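Local coordinates for protein prolyl endopeptidase (Myxococcus xanthus, PDB 2BKL) that probably cleaves oligopeptides after proline, and more slowly after alanine, as a serine endopeptidase of the S9A family, at residues 183-188 against 230-235; 201-206 against 216-221; 79-84 against 131-136. All blocks are in the same frame, centred on the assembly; numbering follows the deposited sequence.

How the interactions relate
All three contacts belong to the N-terminal beta-propeller domain, a ring of small antiparallel sheets that, as in this family, caps the active site of the hydrolase domain. Along the chain interaction 3 comes first, and interaction 2 is nested in the loop that interaction 1 closes. Interactions 1 and 2 lie only about 7 Å apart between centres and touch, because strands 181-186 and 203-208 are neighbours in one blade. Interaction 3 is centred about 21 Å and 25 Å from interactions 1 and 2 and involves an earlier pair of blades. Interaction 2 thus holds strands 203-208 and 217-220 together within a blade, while interactions 1 and 3 join consecutive blades of the propeller.

Interaction 1: 183-188 against 230-235; sequences YYEWLP and LQSDLS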
loop_
_atom_site.group_PDB
_atom_site.type_symbol
_atom_site.label_atom_id
_atom_site.label_comp_id
_atom_site.label_asym_id
_atom_site.label_seq_id
_atom_site.Cartn_x
_atom_site.Cartn_y
_atom_site.Cartn_z
ATOM N N TYR A 183 4.370 -9.500 22.194
ATOM C CA TYR A 183 3.513 -10.340 21.352
ATOM C C TYR A 183 3.814 -10.078 19.895
ATOM O O TYR A 183 4.098 -8.952 19.503
ATOM C CB TYR A 183 2.044 -10.010 21.609
ATOM C CG TYR A 183 1.552 -10.384 22.992
ATOM C CD1 TYR A 183 1.068 -11.668 23.279
ATOM C CD2 TYR A 183 1.520 -9.445 24.019
ATOM C CE1 TYR A 183 0.615 -11.995 24.504
ATOM C CE2 TYR A 183 1.090 -9.791 25.276
ATOM C CZ TYR A 183 0.621 -11.060 25.507
ATOM O OH TYR A 183 0.157 -11.439 26.744
ATOM N N TYR A 184 3.725 -11.100 19.065
ATOM C CA TYR A 184 3.983 -10.921 17.638
ATOM C C TYR A 184 3.376 -12.058 16.828
ATOM O O TYR A 184 3.072 -13.130 17.345
ATOM C CB TYR A 184 5.497 -10.804 17.340
ATOM C CG TYR A 184 6.244 -12.093 17.593
ATOM C CD1 TYR A 184 6.516 -12.554 18.879
ATOM C CD2 TYR A 184 6.579 -12.927 16.550
ATOM C CE1 TYR A 184 7.165 -13.773 19.101
ATOM C CE2 TYR A 184 7.237 -14.140 16.767
ATOM C CZ TYR A 184 7.506 -14.570 18.043
ATOM O OH TYR A 184 8.136 -15.774 18.258
ATOM N N GLU A 185 3.230 -11.789 15.543
ATOM C CA GLU A 185 2.685 -12.700 14.538
ATOM C C GLU A 185 3.841 -13.442 13.895
ATOM O O GLU A 185 4.782 -12.829 13.400
ATOM C CB GLU A 185 1.960 -11.911 13.469
ATOM C CG GLU A 185 0.793 -11.050 13.934
ATOM C CD GLU A 185 1.112 -9.855 14.843
ATOM O OE1 GLU A 185 2.183 -9.253 14.776
ATOM O OE2 GLU A 185 0.251 -9.485 15.696
ATOM N N TRP A 186 3.774 -14.776 13.923
ATOM C CA TRP A 186 4.883 -15.646 13.550
ATOM C C TRP A 186 4.462 -16.650 12.473
ATOM O O TRP A 186 3.373 -17.213 12.541
ATOM C CB TRP A 186 5.356 -16.431 14.787
ATOM C CG TRP A 186 6.552 -17.263 14.516
ATOM C CD1 TRP A 186 7.811 -16.839 14.173
ATOM C CD2 TRP A 186 6.620 -18.685 14.583
ATOM N NE1 TRP A 186 8.646 -17.922 14.007
ATOM C CE2 TRP A 186 7.945 -19.061 14.273
ATOM C CE3 TRP A 186 5.697 -19.681 14.887
ATOM C CZ2 TRP A 186 8.355 -20.396 14.245
ATOM C CZ3 TRP A 186 6.105 -21.008 14.863
ATOM C CH2 TRP A 186 7.415 -21.345 14.545
ATOM N N LEU A 187 5.354 -16.912 11.516
ATOM C CA LEU A 187 5.192 -18.008 10.552
ATOM C C LEU A 187 6.250 -19.069 10.798
ATOM O O LEU A 187 7.423 -18.744 10.995
ATOM C CB LEU A 187 5.352 -17.501 9.128
ATOM C CG LEU A 187 4.254 -16.605 8.594
ATOM C CD1 LEU A 187 4.665 -15.963 7.300
ATOM C CD2 LEU A 187 2.984 -17.395 8.375
ATOM N N PRO A 188 5.867 -20.343 10.782
ATOM C CA PRO A 188 6.845 -21.429 10.926
ATOM C C PRO A 188 7.684 -21.534 9.646
ATOM O O PRO A 188 7.249 -21.060 8.604
ATOM C CB PRO A 188 5.944 -22.659 11.108
ATOM C CG PRO A 188 4.774 -22.342 10.320
ATOM C CD PRO A 188 4.506 -20.866 10.558
ATOM N N LEU A 230 -4.071 -13.309 10.523
ATOM C CA LEU A 230 -4.238 -13.323 11.970
ATOM C C LEU A 230 -3.388 -12.198 12.537
ATOM O O LEU A 230 -2.201 -12.122 12.257
ATOM C CB LEU A 230 -3.772 -14.668 12.521
ATOM C CG LEU A 230 -4.083 -14.950 13.986
ATOM C CD1 LEU A 230 -5.569 -15.226 14.194
ATOM C CD2 LEU A 230 -3.254 -16.133 14.465
ATOM N N GLN A 231 -3.987 -11.321 13.331
ATOM C CA GLN A 231 -3.258 -10.186 13.881
ATOM C C GLN A 231 -3.606 -9.982 15.335
ATOM O O GLN A 231 -4.731 -10.234 15.757
ATOM C CB GLN A 231 -3.628 -8.926 13.095
ATOM C CG GLN A 231 -2.635 -7.782 13.207
ATOM C CD GLN A 231 -3.043 -6.591 12.361
ATOM O OE1 GLN A 231 -3.582 -6.756 11.246
ATOM N NE2 GLN A 231 -2.813 -5.382 12.886
ATOM N N SER A 232 -2.628 -9.558 16.126
ATOM C CA SER A 232 -2.865 -9.284 17.552
ATOM C C SER A 232 -2.683 -7.801 17.865
ATOM O O SER A 232 -2.066 -7.055 17.107
ATOM C CB SER A 232 -1.975 -10.142 18.445
ATOM O OG SER A 232 -0.615 -9.762 18.365
ATOM N N ASP A 233 -3.240 -7.392 19.006
ATOM C CA ASP A 233 -2.964 -6.065 19.557
ATOM C C ASP A 233 -3.082 -6.133 21.070
ATOM O O ASP A 233 -3.670 -7.068 21.601
ATOM C CB ASP A 233 -3.944 -5.038 18.993
ATOM C CG ASP A 233 -3.409 -3.597 19.030
ATOM O OD1 ASP A 233 -2.239 -3.384 19.450
ATOM O OD2 ASP A 233 -4.109 -2.607 18.669
ATOM N N LEU A 234 -2.509 -5.160 21.753
ATOM C CA LEU A 234 -2.432 -5.152 23.215
ATOM C C LEU A 234 -2.745 -3.746 23.700
ATOM O O LEU A 234 -2.217 -2.781 23.176
ATOM C CB LEU A 234 -1.034 -5.569 23.705
ATOM C CG LEU A 234 -0.890 -5.711 25.226
ATOM C CD1 LEU A 234 -1.672 -6.904 25.776
ATOM C CD2 LEU A 234 0.591 -5.812 25.643
ATOM N N SER A 235 -3.599 -3.633 24.715
ATOM C CA SER A 235 -3.880 -2.333 25.293
ATOM C C SER A 235 -2.647 -1.797 26.012
ATOM O O SER A 235 -1.770 -2.539 26.415
ATOM C CB SER A 235 -5.076 -2.421 26.270
ATOM O OG SER A 235 -4.785 -3.233 27.385
#
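Glu185 reaches across to Leu230, Gln231 and Ser232 through CG, CD and one carboxylate oxygen. CB starts toward the opposing strand, and CG lies 3.6 Å from Leu230 O, close to the CA of Gln231 as well. The chain then bends at chi2 (66°), which turns CD toward Ser232. At the tip, OE2 is gripped twice by that serine. The backbone N of Ser232 donates at 2.9 Å to OE2 on its anti side, near the carboxylate plane, with an N-H...O angle of 157°. Ser232 OG donates to the same OE2 at 2.8 Å, but from 35° above that plane.

Strands 183-186 and 230-234 run antiparallel with their axes 6.7 Å apart, and they belong to adjacent blades of the propeller: 229-234 opens one blade, while 181-186 is the second strand of the preceding one. Lys174, from the first strand of that preceding blade, salt-bridges Glu185 OE2 and also bonds Ser232 O. The other oxygen, OE1, accepts from Thr172 N, so both carboxylate oxygens of this buried acid have partners, and Lys174 probably favours the ionised form of Glu185.

Farther along, contact turns apolar. CE2 of Tyr183 lies 4.0 Å from Leu234 CD1 and just as near CD2, the two side chains crossing at about a right angle. The Tyr183 ring also meets Tyr206 edge-to-face.

Interaction 2: 201-206 against 216-221; sequences YTTIRY and DTVVHE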
loop_
_atom_site.group_PDB
_atom_site.type_symbol
_atom_site.label_atom_id
_atom_site.label_comp_id
_atom_site.label_asym_id
_atom_site.label_seq_id
_atom_site.Cartn_x
_atom_site.Cartn_y
_atom_site.Cartn_z
ATOM N N TYR A 201 -0.818 -20.226 8.256
ATOM C CA TYR A 201 -0.051 -20.774 9.379
ATOM C C TYR A 201 0.413 -19.755 10.408
ATOM O O TYR A 201 1.054 -20.122 11.402
ATOM C CB TYR A 201 1.142 -21.581 8.850
ATOM C CG TYR A 201 0.715 -22.922 8.297
ATOM C CD1 TYR A 201 0.256 -23.055 6.990
ATOM C CD2 TYR A 201 0.705 -24.057 9.103
ATOM C CE1 TYR A 201 -0.148 -24.273 6.512
ATOM C CE2 TYR A 201 0.299 -25.263 8.604
ATOM C CZ TYR A 201 -0.123 -25.369 7.318
ATOM O OH TYR A 201 -0.535 -26.585 6.801
ATOM N N THR A 202 0.041 -18.502 10.212
ATOM C CA THR A 202 0.363 -17.443 11.164
ATOM C C THR A 202 -0.131 -17.819 12.525
ATOM O O THR A 202 -1.307 -18.194 12.675
ATOM C CB THR A 202 -0.290 -16.117 10.748
ATOM O OG1 THR A 202 0.063 -15.807 9.385
ATOM C CG2 THR A 202 0.260 -14.962 11.556
ATOM N N THR A 203 0.722 -17.584 13.510
ATOM C CA THR A 203 0.424 -17.841 14.888
ATOM C C THR A 203 0.754 -16.610 15.715
ATOM O O THR A 203 1.660 -15.863 15.378
ATOM C CB THR A 203 1.282 -19.040 15.326
ATOM O OG1 THR A 203 0.989 -20.148 14.437
ATOM C CG2 THR A 203 0.898 -19.526 16.656
ATOM N N ILE A 204 0.044 -16.390 16.805
ATOM C CA ILE A 204 0.467 -15.361 17.745
ATOM C C ILE A 204 1.323 -15.991 18.823
ATOM O O ILE A 204 0.904 -16.982 19.405
ATOM C CB ILE A 204 -0.718 -14.634 18.384
ATOM C CG1 ILE A 204 -1.721 -14.143 17.339
ATOM C CG2 ILE A 204 -0.220 -13.490 19.288
ATOM C CD1 ILE A 204 -1.197 -13.233 16.273
ATOM N N ARG A 205 2.525 -15.441 19.027
ATOM C CA ARG A 205 3.456 -15.895 20.056
ATOM C C ARG A 205 3.861 -14.744 20.977
ATOM O O ARG A 205 3.620 -13.591 20.668
ATOM C CB ARG A 205 4.688 -16.538 19.430
ATOM C CG ARG A 205 4.322 -17.762 18.560
ATOM C CD ARG A 205 5.428 -18.800 18.484
ATOM N NE ARG A 205 6.688 -18.229 18.032
ATOM C CZ ARG A 205 7.816 -18.939 17.887
ATOM N NH1 ARG A 205 7.801 -20.254 18.122
ATOM N NH2 ARG A 205 8.942 -18.350 17.509
ATOM N N TYR A 206 4.450 -15.085 22.116
ATOM C CA TYR A 206 5.022 -14.098 23.035
ATOM C C TYR A 206 6.485 -14.414 23.177
ATOM O O TYR A 206 6.855 -15.546 23.519
ATOM C CB TYR A 206 4.371 -14.084 24.420
ATOM C CG TYR A 206 4.913 -12.961 25.289
ATOM C CD1 TYR A 206 4.393 -11.699 25.191
ATOM C CD2 TYR A 206 5.959 -13.152 26.170
ATOM C CE1 TYR A 206 4.890 -10.642 25.940
ATOM C CE2 TYR A 206 6.464 -12.104 26.930
ATOM C CZ TYR A 206 5.910 -10.848 26.815
ATOM O OH TYR A 206 6.429 -9.815 27.570
ATOM N N ASP A 216 9.158 -19.550 23.065
ATOM C CA ASP A 216 8.082 -18.563 22.989
ATOM C C ASP A 216 6.739 -19.241 23.175
ATOM O O ASP A 216 6.515 -20.314 22.604
ATOM C CB ASP A 216 8.089 -17.853 21.628
ATOM C CG ASP A 216 9.199 -16.828 21.497
ATOM O OD1 ASP A 216 10.045 -16.687 22.427
ATOM O OD2 ASP A 216 9.293 -16.075 20.488
ATOM N N THR A 217 5.842 -18.639 23.957
ATOM C CA THR A 217 4.524 -19.235 24.163
ATOM C C THR A 217 3.653 -19.017 22.941
ATOM O O THR A 217 3.713 -17.966 22.281
ATOM C CB THR A 217 3.791 -18.728 25.435
ATOM O OG1 THR A 217 3.530 -17.339 25.337
ATOM C CG2 THR A 217 4.672 -18.844 26.652
ATOM N N VAL A 218 2.853 -20.027 22.640
ATOM C CA VAL A 218 1.814 -19.939 21.643
ATOM C C VAL A 218 0.591 -19.315 22.291
ATOM O O VAL A 218 -0.048 -19.907 23.171
ATOM C CB VAL A 218 1.464 -21.322 21.048
ATOM C CG1 VAL A 218 0.430 -21.179 19.976
ATOM C CG2 VAL A 218 2.751 -22.013 20.510
ATOM N N VAL A 219 0.320 -18.078 21.891
ATOM C CA VAL A 219 -0.776 -17.288 22.401
ATOM C C VAL A 219 -2.093 -17.597 21.696
ATOM O O VAL A 219 -3.143 -17.656 22.317
ATOM C CB VAL A 219 -0.405 -15.804 22.293
ATOM C CG1 VAL A 219 -1.570 -14.895 22.607
ATOM C CG2 VAL A 219 0.780 -15.528 23.175
ATOM N N HIS A 220 -2.044 -17.753 20.381
ATOM C CA HIS A 220 -3.225 -18.115 19.613
ATOM C C HIS A 220 -2.786 -18.934 18.425
ATOM O O HIS A 220 -1.887 -18.534 17.691
ATOM C CB HIS A 220 -3.970 -16.854 19.144
ATOM C CG HIS A 220 -5.350 -17.117 18.610
ATOM N ND1 HIS A 220 -5.581 -17.770 17.419
ATOM C CD2 HIS A 220 -6.572 -16.776 19.089
ATOM C CE1 HIS A 220 -6.882 -17.861 17.209
ATOM N NE2 HIS A 220 -7.508 -17.262 18.206
ATOM N N GLU A 221 -3.414 -20.089 18.234
ATOM C CA GLU A 221 -3.031 -20.981 17.150
ATOM C C GLU A 221 -3.495 -20.440 15.802
ATOM O O GLU A 221 -4.289 -19.505 15.706
ATOM C CB GLU A 221 -3.614 -22.386 17.391
ATOM C CG GLU A 221 -2.945 -23.124 18.540
ATOM C CD GLU A 221 -3.466 -24.544 18.686
ATOM O OE1 GLU A 221 -4.713 -24.715 18.701
ATOM O OE2 GLU A 221 -2.644 -25.491 18.773
#
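Ile204 O accepts two backbone N-H groups from the neighbouring strand, Val219 N at 2.8 Å and His220 N at 3.2 Å. Both donors approach from the same face of the carbonyl plane; the longer bond, from His220, is the straighter, at 163°. Two successive residues thus face one, and the backbone of Val219 takes up a helical conformation (psi -42°) to allow it. Ile204 N returns a bond to His220 O, completing the antiparallel pair. Beyond the bulge the register is shifted by one: Arg205 pairs with Val218, and Tyr206 N donates to Thr217 O at 3.0 Å. The same Thr217 O receives a CA-H...O contact from Arg205.

The side chain of Val219 is turned toward the other strand, where its CB sits 3.8 Å from Ile204 CG2 and its CG2 approaches Tyr206 CB. Thr203 CG2, anti to its backbone N, presses against His220 O at 3.1 Å and also touches Val218 CG1. Asp216 CB sits over the centre of the Arg205 guanidinium, 3.8 Å above its plane. The carboxylate plane is turned 66° from the guanidinium, and Asp216 OD2 lies well out of the latter's plane, so its 3.8 Å approach to Arg205 NH2 is a long, purely electrostatic salt bridge. Tyr184 OH bridges the pair, hydrogen-bonded to both Arg205 NH2 and Asp216 OD2, while Trp186 adds a cation-pi contact with Arg205. The whole is a beta hairpin carrying a classic beta bulge, made by the third strand and the outermost strand of a four-stranded propeller blade.

Interaction 3: 79-84 against 131-136; sequences NGRFFY and DGKKVA
Asn79 and Asp131 bring the two backbones closest, with CA atoms 5.3 Å apart, and no backbone hydrogen bond joins 79-84 to 131-136; the polar links are instead made by side chains of 79-84 donating to carbonyls of 131-136. Asp131 O lies in the plane of the Asn79 amide, and ND2 donates to it at 2.9 Å, nearly straight at 169°, from above the carbonyl plane. Next along, Arg81 NH1 donates to Gly132 O at 3.0 Å, again from above that carbonyl's plane. The arginine chain is extended from CG to NE, and its CD also passes close to the same oxygen.

Gly132 O further meets the edge of the Phe83 ring, 3.5 Å from CZ. Beyond it, Phe83 CE2 touches Val135 CG2 at 4.1 Å, the two side chains sliding past each other in opposite directions. Trp126 and Val128 of strand 121-128 pack against both, so this apolar patch lies between two neighbouring propeller blades. Asp131 OD1 accepts from Lys133 N, forming an Asx turn, and is bonded to Ser129 OG as well.

Lys133 bends at chi2 (-68°), bringing CD near Arg81 NH1; farther out, NZ lies over one guanidinium face, toward the rim, 3.8 Å from Arg81 NH2. Like charge thus faces like charge; the salt bridge of Arg81 NH2 to Asp155 probably offsets the repulsion, and the arrangement would tend to lower the affinity of Lys133 for its proton.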
loop_
_atom_site.group_PDB
_atom_site.type_symbol
_atom_site.label_atom_id
_atom_site.label_comp_id
_atom_site.label_asym_id
_atom_site.label_seq_id
_atom_site.Cartn_x
_atom_site.Cartn_y
_atom_site.Cartn_z
ATOM N N ASN A 79 9.078 7.012 27.543
ATOM C CA ASN A 79 9.856 7.249 28.752
ATOM C C ASN A 79 10.861 8.399 28.613
ATOM O O ASN A 79 12.014 8.287 29.049
ATOM C CB ASN A 79 10.537 5.942 29.169
ATOM C CG ASN A 79 11.071 5.960 30.603
ATOM O OD1 ASN A 79 10.642 6.768 31.448
ATOM N ND2 ASN A 79 12.016 5.068 30.879
ATOM N N GLY A 80 10.413 9.503 28.029
ATOM C CA GLY A 80 11.232 10.698 27.916
ATOM C C GLY A 80 12.170 10.737 26.716
ATOM O O GLY A 80 12.820 11.751 26.475
ATOM N N ARG A 81 12.205 9.656 25.948
ATOM C CA ARG A 81 13.027 9.566 24.748
ATOM C C ARG A 81 12.169 9.674 23.508
ATOM O O ARG A 81 10.968 9.393 23.522
ATOM C CB ARG A 81 13.759 8.241 24.727
ATOM C CG ARG A 81 14.796 8.127 25.812
ATOM C CD ARG A 81 15.536 6.839 25.822
ATOM N NE ARG A 81 16.643 6.927 26.753
ATOM C CZ ARG A 81 17.482 5.940 27.001
ATOM N NH1 ARG A 81 17.373 4.755 26.414
ATOM N NH2 ARG A 81 18.466 6.143 27.860
ATOM N N PHE A 82 12.763 10.136 22.426
ATOM C CA PHE A 82 12.114 10.302 21.161
ATOM C C PHE A 82 12.832 9.465 20.136
ATOM O O PHE A 82 14.065 9.444 20.111
ATOM C CB PHE A 82 12.177 11.771 20.712
ATOM C CG PHE A 82 11.314 12.691 21.504
ATOM C CD1 PHE A 82 11.672 13.057 22.786
ATOM C CD2 PHE A 82 10.178 13.247 20.941
ATOM C CE1 PHE A 82 10.881 13.941 23.527
ATOM C CE2 PHE A 82 9.397 14.134 21.670
ATOM C CZ PHE A 82 9.749 14.461 22.966
ATOM N N PHE A 83 12.070 8.810 19.277
ATOM C CA PHE A 83 12.587 7.915 18.253
ATOM C C PHE A 83 11.939 8.268 16.935
ATOM O O PHE A 83 10.719 8.427 16.859
ATOM C CB PHE A 83 12.254 6.455 18.575
ATOM C CG PHE A 83 12.862 5.962 19.854
ATOM C CD1 PHE A 83 12.315 6.285 21.082
ATOM C CD2 PHE A 83 14.026 5.222 19.843
ATOM C CE1 PHE A 83 12.910 5.849 22.262
ATOM C CE2 PHE A 83 14.600 4.785 21.033
ATOM C CZ PHE A 83 14.044 5.097 22.205
ATOM N N TYR A 84 12.714 8.391 15.871
ATOM C CA TYR A 84 12.198 8.920 14.618
ATOM C C TYR A 84 13.185 8.634 13.497
ATOM O O TYR A 84 14.393 8.481 13.738
ATOM C CB TYR A 84 11.909 10.448 14.744
ATOM C CG TYR A 84 13.105 11.180 15.302
ATOM C CD1 TYR A 84 13.276 11.297 16.666
ATOM C CD2 TYR A 84 14.109 11.664 14.470
ATOM C CE1 TYR A 84 14.377 11.895 17.198
ATOM C CE2 TYR A 84 15.220 12.273 15.003
ATOM C CZ TYR A 84 15.354 12.375 16.367
ATOM O OH TYR A 84 16.443 12.973 16.944
ATOM N N ASP A 131 9.801 1.403 28.064
ATOM C CA ASP A 131 10.848 2.041 28.852
ATOM C C ASP A 131 11.879 2.817 28.022
ATOM O O ASP A 131 12.788 3.454 28.577
ATOM C CB ASP A 131 11.526 1.043 29.808
ATOM C CG ASP A 131 12.322 -0.026 29.121
ATOM O OD1 ASP A 131 12.385 -0.022 27.872
ATOM O OD2 ASP A 131 12.913 -0.932 29.765
ATOM N N GLY A 132 11.748 2.754 26.702
ATOM C CA GLY A 132 12.659 3.443 25.788
ATOM C C GLY A 132 14.041 2.829 25.738
ATOM O O GLY A 132 14.946 3.466 25.190
ATOM N N LYS A 133 14.192 1.602 26.232
ATOM C CA LYS A 133 15.525 0.971 26.322
ATOM C C LYS A 133 15.819 -0.045 25.210
ATOM O O LYS A 133 16.991 -0.412 25.034
ATOM C CB LYS A 133 15.728 0.276 27.655
ATOM C CG LYS A 133 15.458 1.134 28.886
ATOM C CD LYS A 133 16.429 2.232 29.096
ATOM C CE LYS A 133 16.176 2.875 30.497
ATOM N NZ LYS A 133 16.702 4.240 30.604
ATOM N N LYS A 134 14.801 -0.522 24.506
ATOM C CA LYS A 134 14.946 -1.566 23.490
ATOM C C LYS A 134 14.116 -1.209 22.265
ATOM O O LYS A 134 13.060 -0.565 22.369
ATOM C CB LYS A 134 14.437 -2.935 24.003
ATOM C CG LYS A 134 15.026 -3.425 25.305
ATOM C CD LYS A 134 16.502 -3.758 25.226
ATOM C CE LYS A 134 16.987 -4.380 26.538
ATOM N NZ LYS A 134 18.424 -4.686 26.474
ATOM N N VAL A 135 14.573 -1.625 21.087
ATOM C CA VAL A 135 13.763 -1.519 19.872
ATOM C C VAL A 135 13.760 -2.878 19.222
ATOM O O VAL A 135 14.840 -3.444 18.950
ATOM C CB VAL A 135 14.272 -0.426 18.895
ATOM C CG1 VAL A 135 13.432 -0.368 17.617
ATOM C CG2 VAL A 135 14.259 0.926 19.588
ATOM N N ALA A 136 12.578 -3.403 18.954
ATOM C CA ALA A 136 12.397 -4.605 18.157
ATOM C C ALA A 136 12.138 -4.168 16.722
ATOM O O ALA A 136 11.351 -3.259 16.484
ATOM C CB ALA A 136 11.229 -5.402 18.695
#